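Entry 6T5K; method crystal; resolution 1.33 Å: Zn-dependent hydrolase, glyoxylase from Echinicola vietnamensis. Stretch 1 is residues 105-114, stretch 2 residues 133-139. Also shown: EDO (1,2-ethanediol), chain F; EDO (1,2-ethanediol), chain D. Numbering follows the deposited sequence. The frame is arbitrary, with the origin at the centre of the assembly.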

# COMPACT_ATOMS: atom_id res chain seq x y z
N CYS A 105 1.94 -5.83 -5.00
CA CYS A 105 1.43 -5.89 -3.65
C CYS A 105 1.97 -7.09 -2.90
O CYS A 105 2.15 -7.01 -1.68
CB CYS A 105 -0.10 -5.98 -3.66
SG CYS A 105 -0.87 -4.67 -4.57
N LEU A 106 2.19 -8.23 -3.58
CA LEU A 106 2.48 -9.45 -2.84
C LEU A 106 3.60 -10.29 -3.42
O LEU A 106 3.83 -11.40 -2.93
CB LEU A 106 1.22 -10.30 -2.63
CG LEU A 106 0.26 -10.49 -3.81
CD1 LEU A 106 0.97 -11.28 -4.89
CD2 LEU A 106 -0.96 -11.22 -3.37
N GLY A 107 4.32 -9.80 -4.42
CA GLY A 107 5.36 -10.61 -5.02
C GLY A 107 6.42 -11.06 -4.04
O GLY A 107 7.04 -12.11 -4.23
N GLY A 108 6.63 -10.30 -2.98
CA GLY A 108 7.64 -10.63 -2.00
C GLY A 108 7.16 -11.22 -0.70
O GLY A 108 7.91 -11.23 0.29
N LEU A 109 5.96 -11.79 -0.66
CA LEU A 109 5.45 -12.25 0.63
C LEU A 109 6.32 -13.34 1.26
O LEU A 109 6.36 -13.45 2.49
CB LEU A 109 4.03 -12.77 0.48
CG LEU A 109 2.95 -11.69 0.41
CD1 LEU A 109 1.63 -12.40 0.30
CD2 LEU A 109 2.97 -10.78 1.62
N GLU A 110 6.98 -14.18 0.46
CA GLU A 110 7.72 -15.28 1.08
C GLU A 110 8.84 -14.75 1.98
O GLU A 110 9.20 -15.41 2.97
CB GLU A 110 8.27 -16.25 0.03
CG GLU A 110 9.36 -17.18 0.56
CD GLU A 110 8.91 -18.13 1.68
OE1 GLU A 110 7.69 -18.31 1.92
OE2 GLU A 110 9.80 -18.72 2.33
N ALA A 111 9.40 -13.58 1.67
CA ALA A 111 10.40 -12.99 2.55
C ALA A 111 9.82 -12.69 3.93
O ALA A 111 10.52 -12.79 4.94
CB ALA A 111 10.99 -11.74 1.91
N PHE A 112 8.56 -12.28 3.98
CA PHE A 112 7.91 -12.06 5.27
C PHE A 112 7.61 -13.39 5.94
O PHE A 112 7.88 -13.58 7.14
CB PHE A 112 6.63 -11.26 5.07
CG PHE A 112 6.87 -9.80 4.85
CD1 PHE A 112 7.12 -9.31 3.58
CD2 PHE A 112 6.84 -8.92 5.91
CE1 PHE A 112 7.34 -7.95 3.38
CE2 PHE A 112 7.06 -7.58 5.71
CZ PHE A 112 7.31 -7.10 4.44
N HIS A 113 7.08 -14.34 5.17
CA HIS A 113 6.71 -15.62 5.74
C HIS A 113 7.92 -16.34 6.29
O HIS A 113 7.86 -16.93 7.37
CB HIS A 113 6.02 -16.45 4.68
CG HIS A 113 4.73 -15.87 4.20
ND1 HIS A 113 4.11 -16.29 3.05
CD2 HIS A 113 3.92 -14.91 4.74
CE1 HIS A 113 2.99 -15.61 2.88
NE2 HIS A 113 2.86 -14.75 3.88
N ALA A 114 9.05 -16.26 5.59
CA ALA A 114 10.27 -16.91 6.07
C ALA A 114 10.65 -16.44 7.47
O ALA A 114 11.27 -17.19 8.24
CB ALA A 114 11.39 -16.58 5.10
N ASP A 133 -1.59 -18.21 -9.18
CA ASP A 133 -0.32 -18.83 -8.81
C ASP A 133 0.69 -17.77 -8.34
O ASP A 133 1.88 -17.85 -8.62
CB ASP A 133 0.24 -19.70 -9.93
CG ASP A 133 1.35 -20.60 -9.46
OD1 ASP A 133 1.27 -21.10 -8.31
OD2 ASP A 133 2.31 -20.81 -10.25
N PHE A 134 0.20 -16.78 -7.59
CA PHE A 134 1.03 -15.78 -6.95
C PHE A 134 1.21 -16.12 -5.47
O PHE A 134 0.44 -16.90 -4.90
CB PHE A 134 0.36 -14.39 -7.02
CG PHE A 134 0.21 -13.82 -8.40
CD1 PHE A 134 0.91 -14.32 -9.48
CD2 PHE A 134 -0.67 -12.75 -8.61
CE1 PHE A 134 0.74 -13.76 -10.73
CE2 PHE A 134 -0.84 -12.20 -9.87
CZ PHE A 134 -0.13 -12.70 -10.94
N PRO A 135 2.23 -15.56 -4.82
CA PRO A 135 2.36 -15.75 -3.36
C PRO A 135 1.07 -15.42 -2.64
O PRO A 135 0.39 -14.45 -2.96
CB PRO A 135 3.49 -14.79 -2.98
CG PRO A 135 4.27 -14.65 -4.30
CD PRO A 135 3.21 -14.61 -5.34
N GLN A 136 0.71 -16.26 -1.68
CA GLN A 136 -0.62 -16.15 -1.08
C GLN A 136 -0.55 -15.52 0.30
O GLN A 136 0.14 -16.03 1.19
CB GLN A 136 -1.24 -17.54 -0.97
CG GLN A 136 -1.78 -18.09 -2.29
CD GLN A 136 -2.35 -19.48 -2.10
OE1 GLN A 136 -3.15 -19.71 -1.18
NE2 GLN A 136 -1.93 -20.41 -2.94
N PRO A 137 -1.30 -14.45 0.55
CA PRO A 137 -1.45 -13.97 1.92
C PRO A 137 -2.04 -15.06 2.81
O PRO A 137 -2.84 -15.89 2.37
CB PRO A 137 -2.40 -12.77 1.78
CG PRO A 137 -2.28 -12.36 0.34
CD PRO A 137 -2.12 -13.67 -0.39
N GLN A 138 -1.66 -15.03 4.08
CA GLN A 138 -2.04 -16.10 4.98
C GLN A 138 -3.40 -15.90 5.62
O GLN A 138 -4.10 -16.89 5.86
CB GLN A 138 -1.01 -16.24 6.10
CG GLN A 138 0.32 -16.68 5.59
CD GLN A 138 1.41 -16.48 6.63
OE1 GLN A 138 1.30 -15.61 7.51
NE2 GLN A 138 2.45 -17.31 6.55
N LYS A 139 -3.77 -14.66 5.90
CA LYS A 139 -4.93 -14.37 6.72
C LYS A 139 -5.83 -13.41 5.96
O LYS A 139 -5.38 -12.34 5.53
CB LYS A 139 -4.52 -13.76 8.06
CG LYS A 139 -3.66 -14.71 8.91
CD LYS A 139 -3.11 -14.01 10.13
CE LYS A 139 -3.12 -14.91 11.37
C1 EDO F . 3.95 -18.32 -1.16
O1 EDO F . 2.52 -18.54 -1.04
C2 EDO F . 4.60 -17.40 -0.09
O2 EDO F . 5.27 -18.07 1.05
C1 EDO D . 8.39 -19.76 7.57
O1 EDO D . 9.56 -19.94 8.39
C2 EDO D . 8.54 -20.56 6.27
O2 EDO D . 7.83 -19.92 5.20
O HOH W 1 5.34 -18.46 7.90

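A turn and the helix that follows it pack against an irregular, proline-rich segment mainly through apolar side chains, with no direct hydrogen bond between the two stretches and with an ethanediol and a water linking their polar groups. Some 385 Å² of surface is buried, counting both sides. Stretch 1 leaves one helix, passes through a type I beta turn from Leu106 to Leu109, closed by Leu109 N to Leu106 O at 3.1 Å, and enters a second helix, where His113 N bonds to Leu109 O at 2.9 Å. Stretch 2 leaves the Schellman motif at Asp133 and runs on without regular structure through Pro135 and Pro137. Leu109 lies nearest Pro135 and His113 nearest Gln138, so the two chains advance in the same sense.

The leucines at the two ends of the turn supply the apolar surface. Leu106, with chi1 and chi2 both p, places CD1 3.8 Å from Phe134 CB and 4.0 Å from Pro135 CD, while its CD2 lies 4.0 Å from Pro137 CD; its forked end thus reaches Phe134, Pro135 and Pro137, and the CB of Gln136, between the two prolines, points away. Phe134 starts toward stretch 1, but its ring leads off. Leu109 packs its CB 4.0 Å from Pro135 CB and its CD1 3.9 Å from Pro137 CG. The proline rings suit this role, being compact hydrocarbon surfaces held rigidly to the backbone. Packing has a small cost: Pro135 O is buried here without a polar partner.

One helical turn beyond Leu109, His113 also points toward stretch 2, and the contact becomes polar. Its CE1 approaches Gln136 O at 3.3 Å near the ring plane, whereas Gln138 NE2 lies over one ring face, 3.3 Å from His113 CD2; the Gln138 side chain starts sideways, and its end comes nearer. Both imidazole nitrogens are engaged, NE2 elsewhere in the structure and ND1 with the chain F ethanediol, probably acquired from the crystallisation liquor. His113 ND1 donates to ethanediol O2 at 2.9 Å, nearly straight at 168°, and that O2 in turn donates to Glu110 OE1 at 2.6 Å. At the other end of the diol, Gln136 N donates to O1 at 3.0 Å and 171°, so the small molecule spans the two stretches. Water 1 makes a second bridge, donating to His113 O at 3.0 Å and accepting a weak bond from Gln138 NE2 at 3.4 Å.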